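Local coordinates for protein homoserine dehydrogenase (Staphylococcus aureus M1064, PDB 4PG7) that catalyses the NAD(P)-dependent interconversion of aspartate semialdehyde and homoserine in the aspartate pathway, and carries a C-terminal ACT domain, at residues Ile185-Thr190 against Val297-Asn302; Thr254-Ala259 against Tyr264-Ile269. All coordinates share one frame; numbering follows the deposited sequence.

Contact 1: residues Ile185-Thr190 against Val297-Asn302; sequences ILSKMT and VEDEYN
Ser187, on helix 180-192, points its side chain toward the turn of the 297-302 loop, and its hydroxyl carries both hydrogen bonds between the segments. The closest pair of alpha carbons is Ser187 CA and Asp299 CA, 5.6 Å apart. Ser187 OG receives the backbone amide of Asp299, with Asp299 N to Ser187 OG at 2.9 Å and the N-H pointing almost directly at the oxygen (165°). The same hydroxyl, also hydrogen-bonded to Asn183 O one turn earlier, reaches the carboxylate of Glu298, Ser187 OG to Glu298 OE1 being 2.6 Å. It meets that oxygen on the anti side of the carboxylate and about 32° out of its plane. Glu298 gets there by folding: its chain is bent at chi2 (-54°), which turns OE1 back to the helix although the CB bond does not head that way. Its other oxygen, OE2, forms salt bridges with Lys265 and Lys267, so the carboxylate spans the space between helix and strand and is probably held as an anion. Asp299 also starts off away from the helix, but its carboxylate returns alongside the serine, with Ser187 CB to Asp299 OD1 at 3.5 Å, and OD1 is paired with Lys191 one turn further on. Asn183 ND2 adds a second tie from the same helix to the carbonyls of Val297 and Asp299. The arrangement is a helix serine bonded to the type II' beta turn Glu298-Tyr301, in the connection between strands 278-289 and 302-308 of the homoserine dehydrogenase fold.

Contact 2: residues Thr254-Ala259 against Tyr264-Ile269; sequences TDINVA and YKIKLI
Helix 254-259 and strand 264-269 run roughly antiparallel, their N-to-C directions at 145° and their axes 7.2 Å apart at closest approach; the last turn of helix 253-262 leads at once into strand 264-275. Alpha carbons come nearest at Ala259 CA and Tyr264 CA (5.0 Å), where Tyr264 N donates to Ala259 O over 2.8 Å. That amide comes from above the carbonyl plane and not along a lone pair. The carbonyl oxygen of Ala259 also lies at the edge of the Tyr264 ring, in its plane. One turn back, a water donates to both Ile256 O and Tyr264 O, bridging the two backbones where they begin to part. Ile266 is the strand side chain that points into the helix. With CG1 beside its own backbone N (chi1 -62°) and the chain then extended, Ile266 CD1 lies over the Asp255-Ile256 peptide, 3.6 Å from Asp255 O, and reaches Ile256 CG1 at 4.1 Å, the two isoleucines crossing obliquely. The methyl of Ala259 packs against the same side chain nearer its root, Ala259 CB to Ile266 CG1 being 3.9 Å. Of the Asp255 side chain just CB touches the strand, meeting Ile266 CD1; its carboxylate turns to Tyr410 and Lys439, near the bound lysine. The chemistry is thus mainly apolar and buried: Ala259 O takes the Tyr264 amide, Ile256 O and Tyr264 O share a water, and the helix's acidic group is committed to the lysine pocket side.

Contact 2 is nested within the long chain excursion closed by contact 1, and their centres lie about 11 Å apart. Contact 2 is buried and mostly aliphatic, joining neighbours in sequence; contact 1 is only partly buried, polar, and joins pieces more than a hundred residues apart. They meet directly: the loop 297-302 takes lysines of strand 264-269, with Lys267 NZ 2.7 Å from Val297 O in a probable hydrogen bond, while Met189 CB packs on Ile256 CD1 at 3.6 Å. Helices 180-192 and 253-262 therefore touch through apolar side chains, whereas strand and loop are joined by the lysine ammonium groups, to a carboxylate and a backbone carbonyl. The loop of contact 1 also borders the second subunit, which does not touch contact 2.

Contact 1: residues Ile185-Thr190 against Val297-Asn302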
ATOM      1  N   ILE A 185      -4.849  21.463  -2.775  1.00 25.94           N
ATOM      2  CA  ILE A 185      -5.099  22.818  -2.303  1.00 24.74           C
ATOM      3  C   ILE A 185      -4.457  23.045  -0.950  1.00 25.07           C
ATOM      4  O   ILE A 185      -3.797  24.079  -0.724  1.00 24.01           O
ATOM      5  CB  ILE A 185      -6.621  23.096  -2.268  1.00 25.47           C
ATOM      6  CG1 ILE A 185      -7.140  23.212  -3.698  1.00 26.97           C
ATOM      7  CG2 ILE A 185      -6.933  24.364  -1.490  1.00 24.70           C
ATOM      8  CD1 ILE A 185      -8.642  23.094  -3.851  1.00 27.71           C
ATOM      9  N   LEU A 186      -4.644  22.090  -0.022  1.00 24.66           N
ATOM     10  CA  LEU A 186      -4.035  22.239   1.309  1.00 23.93           C
ATOM     11  C   LEU A 186      -2.494  22.276   1.248  1.00 24.44           C
ATOM     12  O   LEU A 186      -1.863  23.026   1.986  1.00 24.29           O
ATOM     13  CB  LEU A 186      -4.531  21.164   2.262  1.00 23.68           C
ATOM     14  CG  LEU A 186      -6.010  21.253   2.664  1.00 23.97           C
ATOM     15  CD1 LEU A 186      -6.407  20.051   3.496  1.00 25.13           C
ATOM     16  CD2 LEU A 186      -6.284  22.519   3.424  1.00 24.29           C
ATOM     17  N   SER A 187      -1.904  21.460   0.381  1.00 24.63           N
ATOM     18  CA  SER A 187      -0.450  21.471   0.175  1.00 24.96           C
ATOM     19  C   SER A 187       0.030  22.822  -0.351  1.00 26.44           C
ATOM     20  O   SER A 187       1.031  23.348   0.097  1.00 25.12           O
ATOM     21  CB  SER A 187      -0.029  20.358  -0.788  1.00 24.57           C
ATOM     22  OG  SER A 187      -0.258  19.088  -0.199  1.00 25.49           O
ATOM     23  N   LYS A 188      -0.708  23.374  -1.303  1.00 28.46           N
ATOM     24  CA  LYS A 188      -0.373  24.680  -1.868  1.00 31.23           C
ATOM     25  C   LYS A 188      -0.431  25.783  -0.810  1.00 30.52           C
ATOM     26  O   LYS A 188       0.493  26.588  -0.700  1.00 28.91           O
ATOM     27  CB  LYS A 188      -1.335  24.986  -3.007  1.00 34.17           C
ATOM     28  CG  LYS A 188      -1.042  26.280  -3.751  1.00 40.69           C
ATOM     29  CD  LYS A 188       0.186  26.185  -4.644  1.00 44.85           C
ATOM     30  CE  LYS A 188      -0.048  25.306  -5.862  1.00 45.62           C
ATOM     31  NZ  LYS A 188       1.055  25.478  -6.841  1.00 48.49           N
ATOM     32  N   MET A 189      -1.513  25.807  -0.031  1.00 30.22           N
ATOM     33  CA  MET A 189      -1.663  26.784   1.035  1.00 30.67           C
ATOM     34  C   MET A 189      -0.491  26.681   1.972  1.00 31.07           C
ATOM     35  O   MET A 189       0.122  27.683   2.355  1.00 33.18           O
ATOM     36  CB  MET A 189      -2.961  26.560   1.812  1.00 30.21           C
ATOM     37  CG  MET A 189      -4.225  26.860   1.040  1.00 30.40           C
ATOM     38  SD  MET A 189      -5.731  26.435   1.937  1.00 29.97           S
ATOM     39  CE  MET A 189      -5.662  27.658   3.235  1.00 29.33           C
ATOM     40  N   THR A 190      -0.165  25.446   2.325  1.00 31.15           N
ATOM     41  CA  THR A 190       0.873  25.185   3.295  1.00 31.03           C
ATOM     42  C   THR A 190       2.272  25.565   2.777  1.00 34.18           C
ATOM     43  O   THR A 190       3.000  26.300   3.443  1.00 34.21           O
ATOM     44  CB  THR A 190       0.860  23.714   3.721  1.00 30.13           C
ATOM     45  OG1 THR A 190      -0.442  23.372   4.238  1.00 28.42           O
ATOM     46  CG2 THR A 190       1.963  23.437   4.758  1.00 29.72           C
ATOM     47  N   VAL A 297       1.868  12.945   2.904  1.00 23.25           N
ATOM     48  CA  VAL A 297       1.155  12.733   1.657  1.00 24.43           C
ATOM     49  C   VAL A 297       0.677  14.082   1.087  1.00 24.84           C
ATOM     50  O   VAL A 297      -0.242  14.713   1.629  1.00 25.36           O
ATOM     51  CB  VAL A 297      -0.030  11.789   1.883  1.00 24.30           C
ATOM     52  CG1 VAL A 297      -0.819  11.576   0.605  1.00 23.43           C
ATOM     53  CG2 VAL A 297       0.477  10.451   2.416  1.00 26.61           C
ATOM     54  N   GLU A 298       1.327  14.516   0.013  1.00 24.50           N
ATOM     55  CA  GLU A 298       1.202  15.883  -0.507  1.00 25.79           C
ATOM     56  C   GLU A 298       0.604  15.920  -1.894  1.00 24.88           C
ATOM     57  O   GLU A 298       0.526  14.899  -2.596  1.00 24.51           O
ATOM     58  CB  GLU A 298       2.586  16.573  -0.560  1.00 26.69           C
ATOM     59  CG  GLU A 298       3.255  16.789   0.793  1.00 27.97           C
ATOM     60  CD  GLU A 298       2.390  17.549   1.810  1.00 30.07           C
ATOM     61  OE1 GLU A 298       1.669  18.511   1.461  1.00 32.26           O
ATOM     62  OE2 GLU A 298       2.421  17.179   2.992  1.00 33.57           O
ATOM     63  N   ASP A 299       0.154  17.111  -2.265  1.00 24.80           N
ATOM     64  CA  ASP A 299      -0.352  17.398  -3.596  1.00 26.75           C
ATOM     65  C   ASP A 299      -1.540  16.518  -3.931  1.00 25.49           C
ATOM     66  O   ASP A 299      -2.363  16.265  -3.061  1.00 25.23           O
ATOM     67  CB  ASP A 299       0.798  17.307  -4.604  1.00 27.42           C
ATOM     68  CG  ASP A 299       1.949  18.212  -4.214  1.00 30.06           C
ATOM     69  OD1 ASP A 299       1.694  19.310  -3.658  1.00 30.99           O
ATOM     70  OD2 ASP A 299       3.112  17.840  -4.437  1.00 33.65           O
ATOM     71  N   GLU A 300      -1.605  15.994  -5.141  1.00 25.15           N
ATOM     72  CA  GLU A 300      -2.745  15.196  -5.567  1.00 27.76           C
ATOM     73  C   GLU A 300      -2.668  13.726  -5.153  1.00 27.57           C
ATOM     74  O   GLU A 300      -3.538  12.944  -5.506  1.00 27.29           O
ATOM     75  CB  GLU A 300      -2.955  15.315  -7.083  1.00 30.19           C
ATOM     76  CG  GLU A 300      -1.976  14.554  -7.980  1.00 31.82           C
ATOM     77  CD  GLU A 300      -0.694  15.303  -8.297  1.00 33.96           C
ATOM     78  OE1 GLU A 300      -0.276  16.213  -7.529  1.00 33.32           O
ATOM     79  OE2 GLU A 300      -0.067  14.950  -9.318  1.00 34.51           O
ATOM     80  N   TYR A 301      -1.645  13.340  -4.405  1.00 26.98           N
ATOM     81  CA  TYR A 301      -1.539  11.946  -3.962  1.00 27.35           C
ATOM     82  C   TYR A 301      -2.586  11.635  -2.908  1.00 26.35           C
ATOM     83  O   TYR A 301      -3.038  12.522  -2.197  1.00 26.65           O
ATOM     84  CB  TYR A 301      -0.136  11.624  -3.461  1.00 27.78           C
ATOM     85  CG  TYR A 301       0.815  11.324  -4.587  1.00 28.69           C
ATOM     86  CD1 TYR A 301       1.057  10.024  -4.967  1.00 29.98           C
ATOM     87  CD2 TYR A 301       1.456  12.340  -5.294  1.00 30.70           C
ATOM     88  CE1 TYR A 301       1.913   9.724  -6.004  1.00 31.21           C
ATOM     89  CE2 TYR A 301       2.327  12.042  -6.345  1.00 30.50           C
ATOM     90  CZ  TYR A 301       2.541  10.729  -6.695  1.00 32.03           C
ATOM     91  OH  TYR A 301       3.397  10.368  -7.718  1.00 33.52           O
ATOM     92  N   ASN A 302      -3.011  10.378  -2.889  1.00 26.66           N
ATOM     93  CA  ASN A 302      -3.932   9.854  -1.910  1.00 26.18           C
ATOM     94  C   ASN A 302      -3.251   8.752  -1.107  1.00 25.52           C
ATOM     95  O   ASN A 302      -2.161   8.309  -1.447  1.00 23.89           O
ATOM     96  CB  ASN A 302      -5.197   9.332  -2.607  1.00 28.56           C
ATOM     97  CG  ASN A 302      -6.089  10.465  -3.127  1.00 33.84           C
ATOM     98  OD1 ASN A 302      -5.851  11.655  -2.857  1.00 39.52           O
ATOM     99  ND2 ASN A 302      -7.111  10.109  -3.839  1.00 36.97           N
TER

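Contact 2: residues Thr254-Ala259 against Tyr264-Ile269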
ATOM      1  N   THR A 254      -3.981  30.849   8.612  1.00 28.81           N
ATOM      2  CA  THR A 254      -3.767  30.922  10.035  1.00 29.45           C
ATOM      3  C   THR A 254      -3.913  29.540  10.688  1.00 28.17           C
ATOM      4  O   THR A 254      -3.121  29.184  11.557  1.00 30.50           O
ATOM      5  CB  THR A 254      -4.717  31.946  10.670  1.00 30.96           C
ATOM      6  OG1 THR A 254      -4.517  33.214  10.028  1.00 34.35           O
ATOM      7  CG2 THR A 254      -4.461  32.091  12.129  1.00 30.67           C
ATOM      8  N   ASP A 255      -4.918  28.765  10.286  1.00 28.16           N
ATOM      9  CA  ASP A 255      -5.103  27.412  10.847  1.00 27.56           C
ATOM     10  C   ASP A 255      -3.873  26.597  10.554  1.00 25.64           C
ATOM     11  O   ASP A 255      -3.340  25.957  11.426  1.00 24.83           O
ATOM     12  CB  ASP A 255      -6.321  26.704  10.269  1.00 27.82           C
ATOM     13  CG  ASP A 255      -7.613  27.364  10.661  1.00 29.45           C
ATOM     14  OD1 ASP A 255      -7.823  27.602  11.863  1.00 27.96           O
ATOM     15  OD2 ASP A 255      -8.427  27.653   9.764  1.00 31.10           O
ATOM     16  N   ILE A 256      -3.424  26.654   9.307  1.00 25.87           N
ATOM     17  CA  ILE A 256      -2.268  25.921   8.873  1.00 25.29           C
ATOM     18  C   ILE A 256      -1.001  26.302   9.631  1.00 26.54           C
ATOM     19  O   ILE A 256      -0.239  25.428  10.055  1.00 25.67           O
ATOM     20  CB  ILE A 256      -2.073  26.087   7.354  1.00 26.56           C
ATOM     21  CG1 ILE A 256      -3.106  25.225   6.649  1.00 26.59           C
ATOM     22  CG2 ILE A 256      -0.666  25.683   6.941  1.00 27.61           C
ATOM     23  CD1 ILE A 256      -3.237  25.491   5.187  1.00 27.71           C
ATOM     24  N   ASN A 257      -0.763  27.598   9.800  1.00 27.64           N
ATOM     25  CA  ASN A 257       0.457  28.063  10.478  1.00 28.62           C
ATOM     26  C   ASN A 257       0.448  27.834  11.998  1.00 28.18           C
ATOM     27  O   ASN A 257       1.485  27.510  12.596  1.00 26.30           O
ATOM     28  CB  ASN A 257       0.739  29.523  10.119  1.00 28.74           C
ATOM     29  CG  ASN A 257       1.143  29.680   8.656  1.00 29.32           C
ATOM     30  OD1 ASN A 257       1.578  28.729   8.030  1.00 29.43           O
ATOM     31  ND2 ASN A 257       0.985  30.866   8.110  1.00 30.05           N
ATOM     32  N   VAL A 258      -0.723  27.958  12.611  1.00 26.57           N
ATOM     33  CA  VAL A 258      -0.851  27.638  14.016  1.00 26.96           C
ATOM     34  C   VAL A 258      -0.679  26.112  14.223  1.00 26.92           C
ATOM     35  O   VAL A 258       0.059  25.661  15.099  1.00 26.63           O
ATOM     36  CB  VAL A 258      -2.209  28.111  14.556  1.00 28.03           C
ATOM     37  CG1 VAL A 258      -2.431  27.627  15.976  1.00 28.45           C
ATOM     38  CG2 VAL A 258      -2.296  29.628  14.523  1.00 29.79           C
ATOM     39  N   ALA A 259      -1.315  25.314  13.373  1.00 27.34           N
ATOM     40  CA  ALA A 259      -1.112  23.862  13.414  1.00 25.77           C
ATOM     41  C   ALA A 259       0.365  23.544  13.281  1.00 25.43           C
ATOM     42  O   ALA A 259       0.920  22.693  14.003  1.00 24.93           O
ATOM     43  CB  ALA A 259      -1.889  23.183  12.299  1.00 25.69           C
ATOM     44  N   TYR A 264       1.822  20.009  13.704  1.00 24.53           N
ATOM     45  CA  TYR A 264       0.813  19.320  12.902  1.00 23.78           C
ATOM     46  C   TYR A 264       0.660  19.923  11.510  1.00 24.33           C
ATOM     47  O   TYR A 264       0.879  21.118  11.322  1.00 24.99           O
ATOM     48  CB  TYR A 264      -0.566  19.402  13.571  1.00 23.72           C
ATOM     49  CG  TYR A 264      -0.625  18.788  14.941  1.00 24.36           C
ATOM     50  CD1 TYR A 264      -0.951  17.429  15.110  1.00 24.83           C
ATOM     51  CD2 TYR A 264      -0.296  19.539  16.068  1.00 24.32           C
ATOM     52  CE1 TYR A 264      -0.971  16.857  16.382  1.00 25.43           C
ATOM     53  CE2 TYR A 264      -0.328  18.990  17.347  1.00 25.69           C
ATOM     54  CZ  TYR A 264      -0.653  17.643  17.502  1.00 26.14           C
ATOM     55  OH  TYR A 264      -0.687  17.103  18.764  1.00 25.20           O
ATOM     56  N   LYS A 265       0.266  19.078  10.558  1.00 23.21           N
ATOM     57  CA  LYS A 265      -0.229  19.502   9.269  1.00 24.59           C
ATOM     58  C   LYS A 265      -1.747  19.423   9.293  1.00 24.56           C
ATOM     59  O   LYS A 265      -2.320  18.761  10.155  1.00 26.70           O
ATOM     60  CB  LYS A 265       0.291  18.570   8.183  1.00 26.91           C
ATOM     61  CG  LYS A 265       1.785  18.715   7.958  1.00 29.53           C
ATOM     62  CD  LYS A 265       2.159  18.085   6.647  1.00 33.40           C
ATOM     63  CE  LYS A 265       3.552  18.459   6.216  1.00 36.08           C
ATOM     64  NZ  LYS A 265       4.031  17.453   5.235  1.00 33.21           N
ATOM     65  N   ILE A 266      -2.400  20.055   8.338  1.00 22.64           N
ATOM     66  CA  ILE A 266      -3.845  19.910   8.183  1.00 21.89           C
ATOM     67  C   ILE A 266      -4.126  19.129   6.900  1.00 21.61           C
ATOM     68  O   ILE A 266      -3.601  19.468   5.849  1.00 22.52           O
ATOM     69  CB  ILE A 266      -4.534  21.284   8.182  1.00 21.89           C
ATOM     70  CG1 ILE A 266      -4.288  21.982   9.520  1.00 22.97           C
ATOM     71  CG2 ILE A 266      -6.043  21.135   7.971  1.00 23.26           C
ATOM     72  CD1 ILE A 266      -5.047  23.262   9.743  1.00 24.18           C
ATOM     73  N   LYS A 267      -4.941  18.092   6.990  1.00 21.46           N
ATOM     74  CA  LYS A 267      -5.363  17.299   5.831  1.00 22.67           C
ATOM     75  C   LYS A 267      -6.864  17.149   5.906  1.00 22.98           C
ATOM     76  O   LYS A 267      -7.445  17.194   7.002  1.00 23.42           O
ATOM     77  CB  LYS A 267      -4.724  15.885   5.840  1.00 22.22           C
ATOM     78  CG  LYS A 267      -3.199  15.869   5.977  1.00 22.84           C
ATOM     79  CD  LYS A 267      -2.514  16.290   4.694  1.00 23.03           C
ATOM     80  CE  LYS A 267      -1.008  16.236   4.845  1.00 25.55           C
ATOM     81  NZ  LYS A 267      -0.344  16.609   3.577  1.00 27.40           N
ATOM     82  N   LEU A 268      -7.496  16.944   4.753  1.00 23.45           N
ATOM     83  CA  LEU A 268      -8.880  16.502   4.727  1.00 24.12           C
ATOM     84  C   LEU A 268      -8.845  14.990   4.866  1.00 24.47           C
ATOM     85  O   LEU A 268      -8.370  14.289   3.952  1.00 25.91           O
ATOM     86  CB  LEU A 268      -9.589  16.905   3.452  1.00 24.19           C
ATOM     87  CG  LEU A 268     -11.092  16.542   3.410  1.00 24.63           C
ATOM     88  CD1 LEU A 268     -11.879  17.435   4.350  1.00 25.59           C
ATOM     89  CD2 LEU A 268     -11.650  16.654   2.006  1.00 24.80           C
ATOM     90  N   ILE A 269      -9.331  14.496   5.998  1.00 23.66           N
ATOM     91  CA  ILE A 269      -9.272  13.073   6.338  1.00 24.96           C
ATOM     92  C   ILE A 269     -10.662  12.438   6.315  1.00 25.50           C
ATOM     93  O   ILE A 269     -11.605  12.967   6.906  1.00 25.73           O
ATOM     94  CB  ILE A 269      -8.678  12.879   7.725  1.00 26.04           C
ATOM     95  CG1 ILE A 269      -7.214  13.382   7.770  1.00 25.33           C
ATOM     96  CG2 ILE A 269      -8.744  11.414   8.193  1.00 27.50           C
ATOM     97  CD1 ILE A 269      -6.263  12.601   6.925  1.00 25.74           C
TER
HETATM   98  O   HOH W   1       0.413  22.859   9.250  1.00 27.77           O